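Local coordinates for 433aa long hypothetical phosphoribosylglycinamide formyl transferase (Pyrococcus horikoshii, PDB 2DWC), which probably belongs to the ATP-grasp superfamily and holds adenosine-5'-diphosphate in its nucleotide pocket, at residues E150-I155 with I199-H204; A132-S137 with Y260-R265; L124-V129 with Y139-T144. All blocks are in the same frame, centred on the assembly; numbering follows the deposited sequence.

Interaction 1: residues E150-I155 with I199-H204. With ADP (adenosine-5'-diphosphate), chain H.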
loop_
_atom_site.group_PDB
_atom_site.type_symbol
_atom_site.label_atom_id
_atom_site.label_comp_id
_atom_site.label_asym_id
_atom_site.label_seq_id
_atom_site.Cartn_x
_atom_site.Cartn_y
_atom_site.Cartn_z
ATOM N N GLU B 150 23.318 -45.860 -6.696
ATOM C CA GLU B 150 24.471 -45.517 -7.521
ATOM C C GLU B 150 24.641 -44.002 -7.612
ATOM O O GLU B 150 25.763 -43.493 -7.568
ATOM C CB GLU B 150 24.331 -46.126 -8.918
ATOM C CG GLU B 150 25.550 -45.899 -9.825
ATOM C CD GLU B 150 25.470 -46.655 -11.155
ATOM O OE1 GLU B 150 24.388 -47.203 -11.489
ATOM O OE2 GLU B 150 26.501 -46.691 -11.867
ATOM N N ALA B 151 23.524 -43.286 -7.722
ATOM C CA ALA B 151 23.573 -41.826 -7.824
ATOM C C ALA B 151 24.141 -41.201 -6.549
ATOM O O ALA B 151 25.055 -40.382 -6.611
ATOM C CB ALA B 151 22.167 -41.278 -8.110
ATOM N N CYS B 152 23.606 -41.575 -5.392
ATOM C CA CYS B 152 24.114 -41.019 -4.137
ATOM C C CYS B 152 25.606 -41.310 -3.962
ATOM O O CYS B 152 26.365 -40.450 -3.510
ATOM C CB CYS B 152 23.329 -41.565 -2.946
ATOM S SG CYS B 152 21.618 -40.947 -2.836
ATOM N N GLU B 153 26.026 -42.520 -4.328
ATOM C CA GLU B 153 27.431 -42.903 -4.226
ATOM C C GLU B 153 28.277 -42.078 -5.175
ATOM O O GLU B 153 29.352 -41.607 -4.812
ATOM C CB GLU B 153 27.618 -44.391 -4.567
ATOM C CG GLU B 153 27.190 -45.349 -3.468
ATOM C CD GLU B 153 28.092 -45.281 -2.233
ATOM O OE1 GLU B 153 29.314 -45.036 -2.380
ATOM O OE2 GLU B 153 27.577 -45.482 -1.117
ATOM N N LYS B 154 27.787 -41.887 -6.395
ATOM C CA LYS B 154 28.529 -41.114 -7.382
ATOM C C LYS B 154 28.593 -39.623 -7.061
ATOM O O LYS B 154 29.591 -38.962 -7.343
ATOM C CB LYS B 154 27.905 -41.304 -8.753
ATOM C CG LYS B 154 28.871 -41.183 -9.910
ATOM C CD LYS B 154 28.179 -41.650 -11.189
ATOM C CE LYS B 154 29.050 -42.594 -12.004
ATOM N NZ LYS B 154 28.298 -43.143 -13.169
ATOM N N ILE B 155 27.518 -39.081 -6.498
ATOM C CA ILE B 155 27.492 -37.655 -6.160
ATOM C C ILE B 155 28.356 -37.394 -4.934
ATOM O O ILE B 155 29.021 -36.365 -4.845
ATOM C CB ILE B 155 26.049 -37.190 -5.873
ATOM C CG1 ILE B 155 25.245 -37.174 -7.180
ATOM C CG2 ILE B 155 26.065 -35.839 -5.187
ATOM C CD1 ILE B 155 25.788 -36.232 -8.238
ATOM N N ILE B 199 13.688 -38.897 -9.007
ATOM C CA ILE B 199 14.370 -38.123 -7.979
ATOM C C ILE B 199 15.610 -37.444 -8.543
ATOM O O ILE B 199 16.241 -37.974 -9.470
ATOM C CB ILE B 199 14.816 -39.046 -6.807
ATOM C CG1 ILE B 199 13.591 -39.564 -6.043
ATOM C CG2 ILE B 199 15.765 -38.305 -5.884
ATOM C CD1 ILE B 199 13.923 -40.549 -4.923
ATOM N N ILE B 200 15.939 -36.254 -8.027
ATOM C CA ILE B 200 17.160 -35.592 -8.462
ATOM C C ILE B 200 18.056 -35.639 -7.232
ATOM O O ILE B 200 17.613 -35.376 -6.109
ATOM C CB ILE B 200 16.950 -34.108 -8.945
ATOM C CG1 ILE B 200 18.304 -33.505 -9.325
ATOM C CG2 ILE B 200 16.266 -33.277 -7.864
ATOM C CD1 ILE B 200 18.253 -32.096 -9.909
ATOM N N VAL B 201 19.302 -36.043 -7.446
ATOM C CA VAL B 201 20.278 -36.146 -6.375
ATOM C C VAL B 201 21.321 -35.073 -6.616
ATOM O O VAL B 201 21.948 -35.047 -7.681
ATOM C CB VAL B 201 20.988 -37.538 -6.389
ATOM C CG1 VAL B 201 22.006 -37.600 -5.255
ATOM C CG2 VAL B 201 19.953 -38.652 -6.227
ATOM N N GLU B 202 21.526 -34.194 -5.634
ATOM C CA GLU B 202 22.478 -33.099 -5.805
ATOM C C GLU B 202 23.594 -33.064 -4.778
ATOM O O GLU B 202 23.384 -33.411 -3.618
ATOM C CB GLU B 202 21.758 -31.738 -5.691
ATOM C CG GLU B 202 20.559 -31.561 -6.601
ATOM C CD GLU B 202 19.886 -30.190 -6.401
ATOM O OE1 GLU B 202 18.742 -30.015 -6.853
ATOM O OE2 GLU B 202 20.516 -29.298 -5.793
ATOM N N GLU B 203 24.756 -32.560 -5.192
ATOM C CA GLU B 203 25.850 -32.402 -4.239
ATOM C C GLU B 203 25.483 -31.296 -3.235
ATOM O O GLU B 203 24.730 -30.364 -3.561
ATOM C CB GLU B 203 27.143 -32.009 -4.948
ATOM C CG GLU B 203 27.008 -30.796 -5.802
ATOM C CD GLU B 203 28.319 -30.078 -6.015
ATOM O OE1 GLU B 203 28.410 -29.334 -6.999
ATOM O OE2 GLU B 203 29.256 -30.244 -5.201
ATOM N N HIS B 204 26.005 -31.395 -2.016
ATOM C CA HIS B 204 25.728 -30.385 -1.007
ATOM C C HIS B 204 26.596 -29.160 -1.236
ATOM O O HIS B 204 27.820 -29.265 -1.327
ATOM C CB HIS B 204 25.993 -30.928 0.398
ATOM C CG HIS B 204 25.784 -29.913 1.479
ATOM N ND1 HIS B 204 24.538 -29.418 1.802
ATOM C CD2 HIS B 204 26.663 -29.282 2.294
ATOM C CE1 HIS B 204 24.657 -28.528 2.772
ATOM N NE2 HIS B 204 25.936 -28.427 3.088
HETATM P PB ADP H . 12.046 -26.222 -2.403
HETATM O O1B ADP H . 11.260 -25.261 -3.209
HETATM O O2B ADP H . 12.339 -25.990 -0.835
HETATM O O3B ADP H . 12.224 -27.758 -2.846
HETATM P PA ADP H . 14.783 -26.773 -2.670
HETATM O O1A ADP H . 14.380 -28.141 -2.276
HETATM O O2A ADP H . 15.557 -26.777 -4.080
HETATM O O3A ADP H . 13.526 -25.785 -2.861
HETATM O "O5'" ADP H . 15.759 -26.096 -1.588
HETATM C "C5'" ADP H . 15.333 -25.933 -0.233
HETATM C "C4'" ADP H . 16.554 -25.627 0.633
HETATM O "O4'" ADP H . 17.376 -26.787 0.844
HETATM C "C3'" ADP H . 17.456 -24.637 -0.102
HETATM O "O3'" ADP H . 16.943 -23.314 0.080
HETATM C "C2'" ADP H . 18.711 -24.831 0.744
HETATM O "O2'" ADP H . 18.492 -24.286 2.048
HETATM C "C1'" ADP H . 18.751 -26.358 0.825
HETATM N N9 ADP H . 19.380 -26.939 -0.384
HETATM C C8 ADP H . 18.750 -27.391 -1.463
HETATM N N7 ADP H . 19.644 -27.862 -2.335
HETATM C C5 ADP H . 20.847 -27.713 -1.802
HETATM C C6 ADP H . 22.142 -27.999 -2.229
HETATM N N6 ADP H . 22.349 -28.598 -3.397
HETATM N N1 ADP H . 23.170 -27.690 -1.426
HETATM C C2 ADP H . 22.976 -27.129 -0.247
HETATM N N3 ADP H . 21.760 -26.847 0.192
HETATM C C4 ADP H . 20.686 -27.122 -0.556
#
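Val201 is the residue against which Ala151, Cys152 and Ile155 of helix 145-155 pack on strand 199-203, and its two methyls divide the work. CG2 meets Ala151 CB at 3.9 Å, while CG1, anti to the backbone N (chi1 180°), lies against Ile155 CG1 at 3.8 Å and has Cys152 SG as a looser neighbour. The Ile155 and Val201 side chains lie alongside one another, pointing opposite ways. Ile155 also spreads over the strand backbone: its CG2 stands 3.5 Å from Glu203 N and touches Glu203 CB. This half is close-packed and apolar in its side chains, with no hydrogen bond between the segments, and helix and strand run nearly parallel at 15°. Met140 and Cys159, from the strands on either side of 199-203, extend the same layer.

Toward the end of the strand the character changes. Ile155 and Glu203 are only partly buried, and the Glu203 carboxylate is carried off from the helix, where OE1 accepts from Arg138 N. On the face turned away from the helix the chemistry is polar. The extended Glu202 side chain is gripped by Lys162, in a salt bridge, and by Ser137, and its OE2 receives the adenine N6 of ADP at 3.1 Å. Glu203 O takes a second bond from ADP N6 at 3.0 Å, so the amino group is held by one side chain and one backbone carbonyl. His204 ND1, bonded to His160, approaches ADP C2 to 3.4 Å. A strand backed by a helix on one face and reading the adenine edge on the other is characteristic of the ATP-grasp nucleotide site.

Interaction 2: residues A132-S137 with Y260-R265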
loop_
_atom_site.group_PDB
_atom_site.type_symbol
_atom_site.label_atom_id
_atom_site.label_comp_id
_atom_site.label_asym_id
_atom_site.label_seq_id
_atom_site.Cartn_x
_atom_site.Cartn_y
_atom_site.Cartn_z
ATOM N N ALA B 132 19.994 -22.115 -20.365
ATOM C CA ALA B 132 20.498 -20.878 -19.784
ATOM C C ALA B 132 22.023 -20.956 -19.671
ATOM O O ALA B 132 22.693 -19.936 -19.717
ATOM C CB ALA B 132 19.877 -20.646 -18.347
ATOM N N LYS B 133 22.534 -22.172 -19.467
ATOM C CA LYS B 133 23.967 -22.429 -19.315
ATOM C C LYS B 133 24.550 -21.679 -18.140
ATOM O O LYS B 133 25.431 -20.830 -18.289
ATOM C CB LYS B 133 24.700 -22.061 -20.607
ATOM C CG LYS B 133 24.237 -22.880 -21.769
ATOM C CD LYS B 133 24.954 -22.436 -23.041
ATOM C CE LYS B 133 24.528 -23.258 -24.249
ATOM N NZ LYS B 133 25.281 -22.818 -25.471
ATOM N N VAL B 134 24.016 -21.973 -16.959
ATOM C CA VAL B 134 24.479 -21.325 -15.744
ATOM C C VAL B 134 24.945 -22.392 -14.794
ATOM O O VAL B 134 24.507 -23.531 -14.858
ATOM C CB VAL B 134 23.344 -20.495 -15.058
ATOM C CG1 VAL B 134 22.952 -19.320 -15.939
ATOM C CG2 VAL B 134 22.157 -21.385 -14.771
ATOM N N PRO B 135 25.850 -22.032 -13.880
ATOM C CA PRO B 135 26.350 -23.015 -12.921
ATOM C C PRO B 135 25.298 -23.474 -11.924
ATOM O O PRO B 135 24.452 -22.690 -11.492
ATOM C CB PRO B 135 27.525 -22.288 -12.249
ATOM C CG PRO B 135 27.150 -20.843 -12.344
ATOM C CD PRO B 135 26.436 -20.693 -13.676
ATOM N N THR B 136 25.340 -24.752 -11.583
ATOM C CA THR B 136 24.412 -25.308 -10.607
ATOM C C THR B 136 25.152 -26.389 -9.856
ATOM O O THR B 136 26.278 -26.741 -10.220
ATOM C CB THR B 136 23.211 -26.025 -11.254
ATOM O OG1 THR B 136 23.661 -27.253 -11.845
ATOM C CG2 THR B 136 22.557 -25.167 -12.324
ATOM N N SER B 137 24.522 -26.895 -8.810
ATOM C CA SER B 137 25.082 -28.000 -8.039
ATOM C C SER B 137 25.219 -29.194 -8.982
ATOM O O SER B 137 24.474 -29.312 -9.955
ATOM C CB SER B 137 24.136 -28.382 -6.905
ATOM O OG SER B 137 22.872 -28.833 -7.399
ATOM N N TYR B 260 23.279 -11.134 -11.055
ATOM C CA TYR B 260 22.545 -10.512 -12.164
ATOM C C TYR B 260 22.809 -11.263 -13.468
ATOM O O TYR B 260 21.901 -11.484 -14.249
ATOM C CB TYR B 260 22.945 -9.043 -12.380
ATOM C CG TYR B 260 22.732 -8.139 -11.169
ATOM C CD1 TYR B 260 23.551 -7.025 -10.941
ATOM C CD2 TYR B 260 21.715 -8.410 -10.242
ATOM C CE1 TYR B 260 23.365 -6.214 -9.825
ATOM C CE2 TYR B 260 21.523 -7.605 -9.108
ATOM C CZ TYR B 260 22.341 -6.519 -8.899
ATOM O OH TYR B 260 22.179 -5.775 -7.748
ATOM N N ARG B 261 24.061 -11.651 -13.718
ATOM C CA ARG B 261 24.362 -12.357 -14.954
ATOM C C ARG B 261 23.603 -13.690 -15.072
ATOM O O ARG B 261 23.053 -14.019 -16.144
ATOM C CB ARG B 261 25.896 -12.616 -15.028
ATOM C CG ARG B 261 26.380 -13.187 -16.376
ATOM C CD ARG B 261 27.860 -13.653 -16.311
ATOM N NE ARG B 261 28.046 -14.892 -15.551
ATOM C CZ ARG B 261 27.696 -16.103 -15.981
ATOM N NH1 ARG B 261 27.129 -16.255 -17.178
ATOM N NH2 ARG B 261 27.936 -17.168 -15.221
ATOM N N ILE B 262 23.605 -14.460 -13.991
ATOM C CA ILE B 262 22.937 -15.774 -13.968
ATOM C C ILE B 262 21.421 -15.581 -14.103
ATOM O O ILE B 262 20.753 -16.282 -14.892
ATOM C CB ILE B 262 23.288 -16.521 -12.665
ATOM C CG1 ILE B 262 24.725 -17.061 -12.792
ATOM C CG2 ILE B 262 22.322 -17.686 -12.414
ATOM C CD1 ILE B 262 25.311 -17.537 -11.545
ATOM N N ALA B 263 20.878 -14.636 -13.333
ATOM C CA ALA B 263 19.423 -14.373 -13.435
ATOM C C ALA B 263 19.056 -13.987 -14.875
ATOM O O ALA B 263 18.066 -14.471 -15.430
ATOM C CB ALA B 263 19.005 -13.203 -12.420
ATOM N N LYS B 264 19.846 -13.127 -15.515
ATOM C CA LYS B 264 19.531 -12.712 -16.882
ATOM C C LYS B 264 19.496 -13.881 -17.865
ATOM O O LYS B 264 18.607 -13.955 -18.732
ATOM C CB LYS B 264 20.546 -11.655 -17.358
ATOM C CG LYS B 264 20.352 -11.155 -18.808
ATOM C CD LYS B 264 19.114 -10.321 -18.973
ATOM C CE LYS B 264 19.205 -9.391 -20.206
ATOM N NZ LYS B 264 19.336 -10.129 -21.505
ATOM N N ARG B 265 20.461 -14.786 -17.734
ATOM C CA ARG B 265 20.522 -15.950 -18.633
ATOM C C ARG B 265 19.276 -16.817 -18.435
ATOM O O ARG B 265 18.726 -17.337 -19.397
ATOM C CB ARG B 265 21.778 -16.773 -18.350
ATOM C CG ARG B 265 23.036 -16.239 -19.049
ATOM C CD ARG B 265 24.216 -17.131 -18.702
ATOM N NE ARG B 265 25.390 -16.891 -19.524
ATOM C CZ ARG B 265 25.434 -17.077 -20.838
ATOM N NH1 ARG B 265 24.353 -17.501 -21.496
ATOM N NH2 ARG B 265 26.571 -16.860 -21.487
#
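Val134 and Pro135 press against Ile262, and Ala132 and Val134 against Arg265, so that a loop without regular structure lies across one flank of helix 253-270. The apolar centre is small. Val134 CG1 meets Ile262 CG2 at 3.9 Å, and Pro135 and Ile262 reach toward each other tip to tip, with Pro135 CG 3.9 Å from Ile262 CD1. Arg265 adds its aliphatic part: extended from CG to NE, it passes beside Val134 on a reversed heading, and its CB and CD both lie 3.7 Å from Val134 CG1. The same CD comes to 3.3 Å from Ala132 O, and Lys133 O sits over one face of the guanidinium. Ala132 CB, in turn, packs on the helix backbone at Arg265 O, 3.7 Å away.

At the outer margin stand Arg261 and Arg265, one turn apart on helix 253-270. Their guanidinium groups are modelled edge to edge, with two donors, Arg261 NH1 and Arg265 NE, in a close approach that is doubtful and is not a hydrogen bond. Glu258 forms a salt bridge with Arg261 NE and may offset part of the positive charge there. Arg261 NH2 comes to 4.1 Å from Pro135 CD.

The next shell fixes the loop. Lys133, with positive phi (60°), is where the chain leaves helix 121-132, and backbone hydrogen bonds then tie Val134 to Leu128 and Pro135 to Ala289. Val134 and Ile262 both also touch Ala289 of strand 286-293. The loop thus lies between helix 121-132, helix 253-270 and strand 286-293, before running on to strand 139-142 by way of Ser137, a residue of the ADP pocket.

Interaction 3: residues L124-V129 with Y139-T144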
loop_
_atom_site.group_PDB
_atom_site.type_symbol
_atom_site.label_atom_id
_atom_site.label_comp_id
_atom_site.label_asym_id
_atom_site.label_seq_id
_atom_site.Cartn_x
_atom_site.Cartn_y
_atom_site.Cartn_z
ATOM N N LEU B 124 13.235 -28.125 -15.142
ATOM C CA LEU B 124 13.860 -26.882 -14.702
ATOM C C LEU B 124 15.385 -26.969 -14.706
ATOM O O LEU B 124 16.063 -26.116 -15.275
ATOM C CB LEU B 124 13.391 -26.526 -13.298
ATOM C CG LEU B 124 13.912 -25.183 -12.788
ATOM C CD1 LEU B 124 13.574 -24.089 -13.815
ATOM C CD2 LEU B 124 13.290 -24.899 -11.420
ATOM N N ARG B 125 15.909 -28.004 -14.056
ATOM C CA ARG B 125 17.360 -28.162 -13.987
ATOM C C ARG B 125 17.949 -28.257 -15.386
ATOM O O ARG B 125 18.956 -27.614 -15.691
ATOM C CB ARG B 125 17.727 -29.395 -13.141
ATOM C CG ARG B 125 19.256 -29.607 -12.949
ATOM C CD ARG B 125 20.028 -28.345 -12.510
ATOM N NE ARG B 125 19.592 -27.789 -11.212
ATOM C CZ ARG B 125 20.209 -27.991 -10.056
ATOM N NH1 ARG B 125 21.295 -28.752 -10.006
ATOM N NH2 ARG B 125 19.769 -27.391 -8.955
ATOM N N GLU B 126 17.333 -29.038 -16.268
ATOM C CA GLU B 126 17.873 -29.139 -17.620
ATOM C C GLU B 126 17.801 -27.805 -18.357
ATOM O O GLU B 126 18.660 -27.487 -19.181
ATOM C CB GLU B 126 17.137 -30.240 -18.397
ATOM C CG GLU B 126 17.400 -31.650 -17.826
ATOM C CD GLU B 126 18.896 -31.914 -17.601
ATOM O OE1 GLU B 126 19.316 -32.089 -16.432
ATOM O OE2 GLU B 126 19.649 -31.923 -18.593
ATOM N N THR B 127 16.772 -27.010 -18.057
ATOM C CA THR B 127 16.665 -25.703 -18.692
ATOM C C THR B 127 17.832 -24.828 -18.230
ATOM O O THR B 127 18.447 -24.126 -19.038
ATOM C CB THR B 127 15.294 -25.029 -18.347
ATOM O OG1 THR B 127 14.236 -25.831 -18.893
ATOM C CG2 THR B 127 15.202 -23.613 -18.937
ATOM N N LEU B 128 18.127 -24.860 -16.928
ATOM C CA LEU B 128 19.241 -24.061 -16.419
ATOM C C LEU B 128 20.588 -24.509 -16.979
ATOM O O LEU B 128 21.420 -23.681 -17.323
ATOM C CB LEU B 128 19.330 -24.135 -14.894
ATOM C CG LEU B 128 18.569 -23.066 -14.086
ATOM C CD1 LEU B 128 17.179 -22.884 -14.648
ATOM C CD2 LEU B 128 18.525 -23.474 -12.612
ATOM N N VAL B 129 20.797 -25.818 -17.042
ATOM C CA VAL B 129 22.079 -26.332 -17.509
ATOM C C VAL B 129 22.242 -26.291 -19.027
ATOM O O VAL B 129 23.231 -25.766 -19.521
ATOM C CB VAL B 129 22.299 -27.802 -17.015
ATOM C CG1 VAL B 129 23.652 -28.336 -17.549
ATOM C CG2 VAL B 129 22.261 -27.860 -15.492
ATOM N N TYR B 139 24.607 -32.874 -10.190
ATOM C CA TYR B 139 23.433 -33.682 -9.927
ATOM C C TYR B 139 23.306 -34.884 -10.868
ATOM O O TYR B 139 24.012 -34.980 -11.878
ATOM C CB TYR B 139 22.183 -32.814 -10.100
ATOM C CG TYR B 139 22.016 -32.379 -11.541
ATOM C CD1 TYR B 139 22.742 -31.298 -12.058
ATOM C CD2 TYR B 139 21.200 -33.106 -12.429
ATOM C CE1 TYR B 139 22.665 -30.964 -13.401
ATOM C CE2 TYR B 139 21.122 -32.770 -13.790
ATOM C CZ TYR B 139 21.858 -31.704 -14.266
ATOM O OH TYR B 139 21.800 -31.383 -15.600
ATOM N N MET B 140 22.351 -35.744 -10.537
ATOM C CA MET B 140 21.997 -36.944 -11.298
ATOM C C MET B 140 20.548 -37.268 -10.968
ATOM O O MET B 140 20.058 -36.899 -9.910
ATOM C CB MET B 140 22.841 -38.137 -10.860
ATOM C CG MET B 140 24.279 -38.052 -11.236
ATOM S SD MET B 140 25.129 -39.555 -10.673
ATOM C CE MET B 140 24.091 -40.797 -11.372
ATOM N N TYR B 141 19.866 -37.986 -11.851
ATOM C CA TYR B 141 18.490 -38.371 -11.568
ATOM C C TYR B 141 18.445 -39.871 -11.305
ATOM O O TYR B 141 19.319 -40.614 -11.759
ATOM C CB TYR B 141 17.571 -38.067 -12.752
ATOM C CG TYR B 141 17.585 -36.621 -13.194
ATOM C CD1 TYR B 141 18.256 -36.235 -14.361
ATOM C CD2 TYR B 141 16.968 -35.643 -12.437
ATOM C CE1 TYR B 141 18.307 -34.908 -14.758
ATOM C CE2 TYR B 141 17.012 -34.294 -12.822
ATOM C CZ TYR B 141 17.678 -33.935 -13.976
ATOM O OH TYR B 141 17.733 -32.627 -14.378
ATOM N N ALA B 142 17.425 -40.320 -10.584
ATOM C CA ALA B 142 17.252 -41.739 -10.289
ATOM C C ALA B 142 15.776 -42.048 -10.461
ATOM O O ALA B 142 14.938 -41.267 -10.044
ATOM C CB ALA B 142 17.675 -42.051 -8.876
ATOM N N THR B 143 15.469 -43.178 -11.087
ATOM C CA THR B 143 14.099 -43.594 -11.311
ATOM C C THR B 143 13.824 -44.888 -10.548
ATOM O O THR B 143 12.684 -45.340 -10.444
ATOM C CB THR B 143 13.834 -43.834 -12.808
ATOM O OG1 THR B 143 13.897 -42.585 -13.507
ATOM C CG2 THR B 143 12.467 -44.459 -13.019
ATOM N N THR B 144 14.877 -45.497 -10.019
ATOM C CA THR B 144 14.714 -46.724 -9.240
ATOM C C THR B 144 15.605 -46.640 -8.017
ATOM O O THR B 144 16.505 -45.800 -7.953
ATOM C CB THR B 144 15.122 -47.974 -10.038
ATOM O OG1 THR B 144 16.514 -47.887 -10.378
ATOM C CG2 THR B 144 14.294 -48.088 -11.310
#
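Arg125 and Tyr139 carry the nearest CA atoms of this contact, yet these are 9.2 Å apart: helix 124-129 and strand 139-142 run roughly antiparallel, at 149°, and long side chains bridge the gap. Glu126 is the hub. Its chi2 (-49°) turns CD back from an extended course. The OE1 atom accepts from two phenols, Tyr139 OH at 2.7 Å and Tyr141 OH at 2.6 Å. The two donors use different positions on the oxygen: Tyr139 arrives on the syn side, 24° out of the carboxylate plane, whereas Tyr141, reaching tip to tip toward Glu126, takes the anti lone pair. Two short bonds to one oxygen hold both phenol ends in place.

Strand 139-142 is an edge strand, within this chain, of the four-stranded antiparallel sheet in the ATP-grasp region. Helix 145-155 packs on one face of this sheet, touching Met140, while Tyr139 and Tyr141 project from the strand toward helix 121-132.

One face of the Tyr139 ring is covered by Arg125 CG, which sits over the ring centre in a CH-pi contact, 3.6 Å from the centroid; the two side chains run side by side in opposing senses. The guanidinium stands perpendicular to the ring, with NH1 3.6 Å from Tyr139 CD1; that NH1 is bonded to Ser137 OG, which belongs to the ADP pocket. Val129 approaches Tyr139 tip to tip, placing CG2 3.8 Å from Tyr139 CE1, while the hydroxyl of Tyr141 rests 3.5 Å from Arg125 CB. Ile200, on the neighbouring strand, touches Arg125 and both tyrosines.

How the interactions relate
Interaction 1 is the buried member of the set, interaction 2 is partly buried, and interaction 3 is a surface contact made mostly of partly exposed residues. Interaction 1 joins its segments by apolar packing, with the polar ADP contacts on the strand's other face; interaction 2 is a small apolar patch edged by arginines, and interaction 3 relies on phenol-carboxylate bonds. Interactions 1 and 3 share a sheet, strands 139-142 and 199-203 being paired, with Val201 N bonded to Met140 O at 2.7 Å. Interaction 3 uses helix 121-132, interaction 2 its end and the following loop. Ser137 OG links all three, bonding Arg125 of interaction 3 and Glu202 of interaction 1.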